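Local structure of separin (Saccharomyces cerevisiae, 5U1T) at residues P1523-D1536 against H1576-L1590. The protein is a caspase-like cysteine protease that cleaves the cohesin subunit SCC1 at the onset of anaphase, so that chromosomes can segregate, and is held inactive by securin until then. Residues are numbered along the deposited sequence; the frame is centred on the assembly and turned at random.
Sequences PMVLGNLWDVTDKD and HLRYLNGAAPVIYGL
Strands 1524-1528 and 1585-1589 pair antiparallel, their axes 4.6 Å apart with 154° between their N-to-C directions, which adds 1585-1589 as the antiparallel outermost strand to the otherwise parallel sheet of the caspase-like protease domain. The register rests on reciprocal backbone bonds at Val-1525/Tyr-1588 and Gly-1527/Val-1586, and Leu-1529 N to Ala-1584 O (2.8 Å) carries the pairing past the strand end. On one face Ile-1587 touches two neighbours with different branches: CG2 lies 3.6 Å from Met-1524 SD and CG1 meets Leu-1526 CD1. On the opposite face Val-1586 CG1 meets Leu-1529 CD2, the side chains crossing at about a right angle.

Beyond the sheet, Leu-1529 CB and Ala-1584 CA lie over one face of the Trp-1530 indole, both toward its rim, while NE1 reaches Leu-1580 O at 2.6 Å, nearly in the ring plane. Asp-1531 OD1 hydrogen-bonds Ser-1498 OG, beside the probable catalytic Cys-1497. Asn-1581 bridges the loops: OD1 accepts Thr-1533 N (3.0 Å); ND2 donates to Thr-1533 OG1, also hydrogen-bonded to an acidic side chain of another protein's chain, and weakly to Asp-1536 OD2. Finally, the Asp-1536 carboxylate grips two successive amides, OD1 taking His-1576 N from outside the carboxylate plane and OD2, through its syn lone pair, Leu-1577 N, each at 2.9 Å (N-H...O angle 176°).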
ATOM      1  N   PRO A1523      36.852 -26.189 -11.689  1.00 68.52           N
ATOM      2  CA  PRO A1523      36.932 -26.990 -12.908  1.00 66.12           C
ATOM      3  C   PRO A1523      36.806 -28.496 -12.659  1.00 67.38           C
ATOM      4  O   PRO A1523      36.747 -29.273 -13.614  1.00 68.83           O
ATOM      5  CB  PRO A1523      38.324 -26.640 -13.441  1.00 67.18           C
ATOM      6  CG  PRO A1523      39.121 -26.435 -12.225  1.00 62.06           C
ATOM      7  CD  PRO A1523      38.193 -25.910 -11.152  1.00 68.15           C
ATOM      8  N   MET A1524      36.778 -28.905 -11.394  1.00 59.91           N
ATOM      9  CA  MET A1524      36.598 -30.318 -11.034  1.00 62.25           C
ATOM     10  C   MET A1524      36.215 -30.391  -9.570  1.00 58.39           C
ATOM     11  O   MET A1524      37.009 -30.048  -8.713  1.00 59.31           O
ATOM     12  CB  MET A1524      37.875 -31.142 -11.284  1.00 64.39           C
ATOM     13  CG  MET A1524      37.719 -32.673 -11.166  1.00 61.19           C
ATOM     14  SD  MET A1524      37.322 -33.398  -9.553  1.00 64.99           S
ATOM     15  CE  MET A1524      38.648 -32.746  -8.552  1.00 66.32           C
ATOM     16  N   VAL A1525      35.004 -30.841  -9.283  1.00 61.49           N
ATOM     17  CA  VAL A1525      34.569 -30.954  -7.904  1.00 66.46           C
ATOM     18  C   VAL A1525      33.963 -32.324  -7.678  1.00 62.48           C
ATOM     19  O   VAL A1525      33.165 -32.813  -8.479  1.00 61.28           O
ATOM     20  CB  VAL A1525      33.563 -29.852  -7.524  1.00 63.20           C
ATOM     21  CG1 VAL A1525      32.400 -29.815  -8.505  1.00 62.68           C
ATOM     22  CG2 VAL A1525      33.070 -30.057  -6.102  1.00 63.67           C
ATOM     23  N   LEU A1526      34.374 -32.952  -6.587  1.00 59.35           N
ATOM     24  CA  LEU A1526      33.995 -34.323  -6.302  1.00 63.33           C
ATOM     25  C   LEU A1526      33.290 -34.411  -4.949  1.00 67.34           C
ATOM     26  O   LEU A1526      33.854 -34.007  -3.934  1.00 66.50           O
ATOM     27  CB  LEU A1526      35.244 -35.206  -6.342  1.00 68.63           C
ATOM     28  CG  LEU A1526      35.182 -36.727  -6.195  1.00 67.37           C
ATOM     29  CD1 LEU A1526      36.468 -37.364  -6.772  1.00 75.69           C
ATOM     30  CD2 LEU A1526      35.011 -37.126  -4.726  1.00 63.65           C
ATOM     31  N   GLY A1527      32.064 -34.937  -4.933  1.00 65.32           N
ATOM     32  CA  GLY A1527      31.307 -35.067  -3.699  1.00 62.28           C
ATOM     33  C   GLY A1527      30.489 -36.336  -3.630  1.00 59.89           C
ATOM     34  O   GLY A1527      30.589 -37.180  -4.508  1.00 66.47           O
ATOM     35  N   ASN A1528      29.687 -36.475  -2.580  1.00 61.17           N
ATOM     36  CA  ASN A1528      28.800 -37.627  -2.418  1.00 61.69           C
ATOM     37  C   ASN A1528      27.360 -37.251  -2.593  1.00 60.11           C
ATOM     38  O   ASN A1528      26.945 -36.202  -2.149  1.00 65.88           O
ATOM     39  CB  ASN A1528      28.956 -38.267  -1.044  1.00 62.06           C
ATOM     40  CG  ASN A1528      30.331 -38.831  -0.818  1.00 67.75           C
ATOM     41  OD1 ASN A1528      30.817 -39.656  -1.599  1.00 63.11           O
ATOM     42  ND2 ASN A1528      30.981 -38.386   0.266  1.00 70.37           N
ATOM     43  N   LEU A1529      26.593 -38.140  -3.202  1.00 60.52           N
ATOM     44  CA  LEU A1529      25.193 -37.885  -3.517  1.00 63.43           C
ATOM     45  C   LEU A1529      24.291 -37.982  -2.296  1.00 58.07           C
ATOM     46  O   LEU A1529      23.192 -37.462  -2.304  1.00 58.46           O
ATOM     47  CB  LEU A1529      24.710 -38.862  -4.585  1.00 59.38           C
ATOM     48  CG  LEU A1529      25.295 -38.740  -5.980  1.00 59.12           C
ATOM     49  CD1 LEU A1529      24.871 -39.962  -6.764  1.00 62.46           C
ATOM     50  CD2 LEU A1529      24.841 -37.466  -6.668  1.00 53.40           C
ATOM     51  N   TRP A1530      24.762 -38.659  -1.256  1.00 59.68           N
ATOM     52  CA  TRP A1530      24.009 -38.791  -0.010  1.00 62.52           C
ATOM     53  C   TRP A1530      24.964 -38.988   1.166  1.00 61.79           C
ATOM     54  O   TRP A1530      26.173 -38.860   0.997  1.00 63.61           O
ATOM     55  CB  TRP A1530      23.020 -39.948  -0.100  1.00 58.87           C
ATOM     56  CG  TRP A1530      23.618 -41.179  -0.708  1.00 64.88           C
ATOM     57  CD1 TRP A1530      24.466 -42.060  -0.107  1.00 60.62           C
ATOM     58  CD2 TRP A1530      23.404 -41.674  -2.037  1.00 65.82           C
ATOM     59  NE1 TRP A1530      24.796 -43.074  -0.981  1.00 64.05           N
ATOM     60  CE2 TRP A1530      24.160 -42.855  -2.172  1.00 65.75           C
ATOM     61  CE3 TRP A1530      22.643 -41.232  -3.124  1.00 65.97           C
ATOM     62  CZ2 TRP A1530      24.178 -43.597  -3.345  1.00 64.03           C
ATOM     63  CZ3 TRP A1530      22.669 -41.964  -4.289  1.00 66.31           C
ATOM     64  CH2 TRP A1530      23.428 -43.137  -4.392  1.00 64.09           C
ATOM     65  N   ASP A1531      24.438 -39.297   2.350  1.00 55.36           N
ATOM     66  CA  ASP A1531      25.309 -39.464   3.506  1.00 63.40           C
ATOM     67  C   ASP A1531      26.034 -40.793   3.424  1.00 68.31           C
ATOM     68  O   ASP A1531      25.466 -41.800   2.995  1.00 72.44           O
ATOM     69  CB  ASP A1531      24.544 -39.385   4.835  1.00 67.32           C
ATOM     70  CG  ASP A1531      23.723 -38.110   4.987  1.00 66.70           C
ATOM     71  OD1 ASP A1531      24.035 -37.093   4.328  1.00 63.82           O
ATOM     72  OD2 ASP A1531      22.752 -38.140   5.775  1.00 61.30           O
ATOM     73  N   VAL A1532      27.294 -40.782   3.842  1.00 65.00           N
ATOM     74  CA  VAL A1532      28.129 -41.974   3.847  1.00 69.28           C
ATOM     75  C   VAL A1532      28.702 -42.222   5.244  1.00 68.10           C
ATOM     76  O   VAL A1532      28.823 -41.292   6.025  1.00 70.66           O
ATOM     77  CB  VAL A1532      29.260 -41.834   2.843  1.00 69.97           C
ATOM     78  CG1 VAL A1532      28.703 -41.841   1.445  1.00 65.33           C
ATOM     79  CG2 VAL A1532      30.019 -40.543   3.099  1.00 68.06           C
ATOM     80  N   THR A1533      29.031 -43.465   5.568  1.00 65.89           N
ATOM     81  CA  THR A1533      29.519 -43.795   6.906  1.00 69.76           C
ATOM     82  C   THR A1533      31.049 -43.939   6.910  1.00 74.47           C
ATOM     83  O   THR A1533      31.645 -44.327   5.901  1.00 71.02           O
ATOM     84  CB  THR A1533      28.857 -45.079   7.441  1.00 72.84           C
ATOM     85  OG1 THR A1533      29.204 -46.200   6.603  1.00 74.79           O
ATOM     86  CG2 THR A1533      27.343 -44.915   7.490  1.00 65.07           C
ATOM     87  N   ASP A1534      31.680 -43.651   8.046  1.00 76.39           N
ATOM     88  CA  ASP A1534      33.082 -43.212   8.025  1.00 78.65           C
ATOM     89  C   ASP A1534      34.119 -44.273   7.646  1.00 74.22           C
ATOM     90  O   ASP A1534      35.000 -43.984   6.835  1.00 71.72           O
ATOM     91  CB  ASP A1534      33.451 -42.542   9.376  1.00 79.08           C
ATOM     92  CG  ASP A1534      33.858 -43.527  10.465  1.00 79.26           C
ATOM     93  OD1 ASP A1534      32.983 -44.195  11.053  1.00 77.92           O
ATOM     94  OD2 ASP A1534      35.067 -43.598  10.783  1.00 77.70           O
ATOM     95  N   LYS A1535      34.032 -45.488   8.181  1.00 74.82           N
ATOM     96  CA  LYS A1535      35.052 -46.497   7.842  1.00 81.24           C
ATOM     97  C   LYS A1535      35.106 -46.795   6.344  1.00 78.79           C
ATOM     98  O   LYS A1535      36.187 -46.841   5.756  1.00 77.52           O
ATOM     99  CB  LYS A1535      34.827 -47.809   8.604  1.00 82.11           C
ATOM    100  CG  LYS A1535      35.049 -47.700  10.091  1.00 82.96           C
ATOM    101  CD  LYS A1535      34.802 -49.011  10.796  1.00 87.92           C
ATOM    102  CE  LYS A1535      35.596 -49.030  12.086  1.00 89.15           C
ATOM    103  NZ  LYS A1535      37.046 -48.860  11.771  1.00 91.28           N
ATOM    104  N   ASP A1536      33.940 -46.989   5.734  1.00 76.47           N
ATOM    105  CA  ASP A1536      33.854 -47.345   4.319  1.00 74.93           C
ATOM    106  C   ASP A1536      34.303 -46.224   3.388  1.00 70.41           C
ATOM    107  O   ASP A1536      35.001 -46.462   2.401  1.00 65.71           O
ATOM    108  CB  ASP A1536      32.426 -47.752   3.977  1.00 75.54           C
ATOM    109  CG  ASP A1536      32.301 -49.208   3.682  1.00 77.09           C
ATOM    110  OD1 ASP A1536      33.285 -49.955   3.904  1.00 76.55           O
ATOM    111  OD2 ASP A1536      31.212 -49.604   3.220  1.00 81.02           O
ATOM    112  N   HIS A1576      32.606 -51.753   1.756  1.00 70.26           N
ATOM    113  CA  HIS A1576      31.893 -52.965   2.107  1.00 75.02           C
ATOM    114  C   HIS A1576      30.475 -52.875   1.616  1.00 78.23           C
ATOM    115  O   HIS A1576      29.916 -53.848   1.167  1.00 78.19           O
ATOM    116  CB  HIS A1576      31.878 -53.173   3.605  1.00 79.39           C
ATOM    117  CG  HIS A1576      32.982 -54.043   4.097  1.00 91.13           C
ATOM    118  ND1 HIS A1576      33.227 -54.243   5.435  1.00 88.23           N
ATOM    119  CD2 HIS A1576      33.904 -54.768   3.431  1.00 87.02           C
ATOM    120  CE1 HIS A1576      34.252 -55.056   5.571  1.00 89.53           C
ATOM    121  NE2 HIS A1576      34.681 -55.390   4.370  1.00 92.01           N
ATOM    122  N   LEU A1577      29.865 -51.713   1.757  1.00 76.72           N
ATOM    123  CA  LEU A1577      28.533 -51.531   1.246  1.00 71.00           C
ATOM    124  C   LEU A1577      28.812 -50.936  -0.090  1.00 70.94           C
ATOM    125  O   LEU A1577      29.175 -49.796  -0.211  1.00 67.46           O
ATOM    126  CB  LEU A1577      27.721 -50.615   2.124  1.00 70.45           C
ATOM    127  CG  LEU A1577      27.298 -51.350   3.383  1.00 70.20           C
ATOM    128  CD1 LEU A1577      26.090 -50.710   4.005  1.00 66.99           C
ATOM    129  CD2 LEU A1577      26.997 -52.791   3.070  1.00 74.62           C
ATOM    130  N   ARG A1578      28.692 -51.744  -1.121  1.00 75.56           N
ATOM    131  CA  ARG A1578      29.014 -51.283  -2.450  1.00 71.72           C
ATOM    132  C   ARG A1578      28.095 -50.255  -3.049  1.00 69.22           C
ATOM    133  O   ARG A1578      28.495 -49.558  -3.945  1.00 66.90           O
ATOM    134  CB  ARG A1578      29.205 -52.451  -3.398  1.00 71.26           C
ATOM    135  CG  ARG A1578      30.429 -53.278  -3.061  1.00 87.29           C
ATOM    136  CD  ARG A1578      30.637 -54.412  -4.043  1.00 97.30           C
ATOM    137  NE  ARG A1578      31.770 -55.242  -3.673  1.00102.44           N
ATOM    138  CZ  ARG A1578      32.097 -56.362  -4.296  1.00113.43           C
ATOM    139  NH1 ARG A1578      33.140 -57.061  -3.893  1.00113.16           N
ATOM    140  NH2 ARG A1578      31.379 -56.781  -5.321  1.00118.44           N
ATOM    141  N   TYR A1579      26.866 -50.155  -2.578  1.00 63.75           N
ATOM    142  CA  TYR A1579      25.994 -49.134  -3.144  1.00 66.85           C
ATOM    143  C   TYR A1579      25.733 -47.979  -2.179  1.00 64.07           C
ATOM    144  O   TYR A1579      26.001 -46.843  -2.538  1.00 63.65           O
ATOM    145  CB  TYR A1579      24.671 -49.753  -3.622  1.00 67.07           C
ATOM    146  CG  TYR A1579      24.908 -50.797  -4.677  1.00 69.53           C
ATOM    147  CD1 TYR A1579      25.195 -52.105  -4.321  1.00 73.75           C
ATOM    148  CD2 TYR A1579      24.917 -50.466  -6.030  1.00 66.88           C
ATOM    149  CE1 TYR A1579      25.458 -53.053  -5.270  1.00 72.79           C
ATOM    150  CE2 TYR A1579      25.171 -51.417  -6.993  1.00 68.83           C
ATOM    151  CZ  TYR A1579      25.432 -52.713  -6.606  1.00 74.66           C
ATOM    152  OH  TYR A1579      25.685 -53.698  -7.539  1.00 77.16           O
ATOM    153  N   LEU A1580      25.224 -48.250  -0.976  1.00 61.40           N
ATOM    154  CA  LEU A1580      24.939 -47.163  -0.021  1.00 67.91           C
ATOM    155  C   LEU A1580      26.140 -46.229   0.177  1.00 65.99           C
ATOM    156  O   LEU A1580      25.968 -45.024   0.329  1.00 62.45           O
ATOM    157  CB  LEU A1580      24.492 -47.707   1.343  1.00 59.91           C
ATOM    158  CG  LEU A1580      23.055 -48.203   1.535  1.00 66.07           C
ATOM    159  CD1 LEU A1580      22.745 -48.389   3.009  1.00 60.89           C
ATOM    160  CD2 LEU A1580      22.019 -47.294   0.866  1.00 62.70           C
ATOM    161  N   ASN A1581      27.350 -46.791   0.148  1.00 63.52           N
ATOM    162  CA  ASN A1581      28.562 -45.986   0.250  1.00 64.13           C
ATOM    163  C   ASN A1581      29.305 -45.831  -1.081  1.00 67.20           C
ATOM    164  O   ASN A1581      29.609 -44.703  -1.492  1.00 64.94           O
ATOM    165  CB  ASN A1581      29.489 -46.579   1.309  1.00 69.53           C
ATOM    166  CG  ASN A1581      29.097 -46.164   2.717  1.00 68.58           C
ATOM    167  OD1 ASN A1581      28.825 -44.996   2.974  1.00 67.33           O
ATOM    168  ND2 ASN A1581      29.058 -47.126   3.631  1.00 66.37           N
ATOM    169  N   GLY A1582      29.572 -46.956  -1.756  1.00 66.57           N
ATOM    170  CA  GLY A1582      30.318 -46.973  -3.012  1.00 63.31           C
ATOM    171  C   GLY A1582      29.705 -46.255  -4.219  1.00 64.65           C
ATOM    172  O   GLY A1582      30.432 -45.833  -5.124  1.00 56.64           O
ATOM    173  N   ALA A1583      28.378 -46.117  -4.246  1.00 62.35           N
ATOM    174  CA  ALA A1583      27.700 -45.444  -5.354  1.00 58.91           C
ATOM    175  C   ALA A1583      27.533 -43.957  -5.081  1.00 61.90           C
ATOM    176  O   ALA A1583      27.061 -43.205  -5.935  1.00 59.64           O
ATOM    177  CB  ALA A1583      26.338 -46.081  -5.620  1.00 59.42           C
ATOM    178  N   ALA A1584      27.923 -43.547  -3.877  1.00 62.32           N
ATOM    179  CA  ALA A1584      27.724 -42.181  -3.424  1.00 60.88           C
ATOM    180  C   ALA A1584      28.654 -41.157  -4.095  1.00 57.75           C
ATOM    181  O   ALA A1584      28.205 -40.065  -4.443  1.00 52.27           O
ATOM    182  CB  ALA A1584      27.874 -42.123  -1.919  1.00 62.59           C
ATOM    183  N   PRO A1585      29.951 -41.493  -4.272  1.00 60.92           N
ATOM    184  CA  PRO A1585      30.796 -40.453  -4.882  1.00 58.94           C
ATOM    185  C   PRO A1585      30.500 -40.173  -6.348  1.00 55.69           C
ATOM    186  O   PRO A1585      30.145 -41.094  -7.065  1.00 61.30           O
ATOM    187  CB  PRO A1585      32.218 -41.004  -4.714  1.00 54.63           C
ATOM    188  CG  PRO A1585      32.070 -42.387  -4.267  1.00 60.83           C
ATOM    189  CD  PRO A1585      30.761 -42.534  -3.617  1.00 57.97           C
ATOM    190  N   VAL A1586      30.643 -38.905  -6.754  1.00 57.80           N
ATOM    191  CA  VAL A1586      30.374 -38.423  -8.113  1.00 48.79           C
ATOM    192  C   VAL A1586      31.293 -37.231  -8.434  1.00 50.33           C
ATOM    193  O   VAL A1586      31.725 -36.540  -7.525  1.00 60.96           O
ATOM    194  CB  VAL A1586      28.875 -38.024  -8.276  1.00 60.49           C
ATOM    195  CG1 VAL A1586      28.459 -36.981  -7.223  1.00 52.71           C
ATOM    196  CG2 VAL A1586      28.577 -37.554  -9.689  1.00 50.06           C
ATOM    197  N   ILE A1587      31.623 -37.016  -9.706  1.00 45.67           N
ATOM    198  CA  ILE A1587      32.466 -35.900 -10.140  1.00 52.52           C
ATOM    199  C   ILE A1587      31.753 -34.957 -11.112  1.00 56.28           C
ATOM    200  O   ILE A1587      31.100 -35.409 -12.045  1.00 63.05           O
ATOM    201  CB  ILE A1587      33.728 -36.376 -10.861  1.00 57.19           C
ATOM    202  CG1 ILE A1587      34.487 -37.424 -10.057  1.00 58.96           C
ATOM    203  CG2 ILE A1587      34.632 -35.209 -11.171  1.00 59.01           C
ATOM    204  CD1 ILE A1587      35.500 -38.203 -10.912  1.00 68.89           C
ATOM    205  N   TYR A1588      31.884 -33.650 -10.912  1.00 56.94           N
ATOM    206  CA  TYR A1588      31.437 -32.684 -11.912  1.00 57.47           C
ATOM    207  C   TYR A1588      32.641 -31.896 -12.450  1.00 61.46           C
ATOM    208  O   TYR A1588      33.589 -31.628 -11.701  1.00 62.63           O
ATOM    209  CB  TYR A1588      30.387 -31.732 -11.332  1.00 52.89           C
ATOM    210  CG  TYR A1588      28.972 -32.281 -11.275  1.00 46.06           C
ATOM    211  CD1 TYR A1588      28.593 -33.163 -10.280  1.00 43.95           C
ATOM    212  CD2 TYR A1588      28.011 -31.888 -12.200  1.00 44.66           C
ATOM    213  CE1 TYR A1588      27.307 -33.645 -10.204  1.00 45.46           C
ATOM    214  CE2 TYR A1588      26.723 -32.370 -12.134  1.00 46.53           C
ATOM    215  CZ  TYR A1588      26.378 -33.255 -11.135  1.00 49.19           C
ATOM    216  OH  TYR A1588      25.101 -33.757 -11.049  1.00 50.46           O
ATOM    217  N   GLY A1589      32.613 -31.541 -13.737  1.00 56.20           N
ATOM    218  CA  GLY A1589      33.688 -30.774 -14.343  1.00 55.80           C
ATOM    219  C   GLY A1589      34.559 -31.596 -15.277  1.00 66.76           C
ATOM    220  O   GLY A1589      34.061 -32.462 -16.003  1.00 67.57           O
ATOM    221  N   LEU A1590      35.865 -31.335 -15.257  1.00 66.21           N
ATOM    222  CA  LEU A1590      36.809 -32.014 -16.147  1.00 63.52           C
ATOM    223  C   LEU A1590      37.664 -33.063 -15.427  1.00 65.48           C
ATOM    224  O   LEU A1590      38.006 -32.900 -14.264  1.00 65.93           O
ATOM    225  CB  LEU A1590      37.719 -30.982 -16.822  1.00 65.01           C
ATOM    226  CG  LEU A1590      36.982 -29.837 -17.515  1.00 63.81           C
ATOM    227  CD1 LEU A1590      37.944 -28.966 -18.312  1.00 66.56           C
ATOM    228  CD2 LEU A1590      35.876 -30.392 -18.398  1.00 63.88           C
TER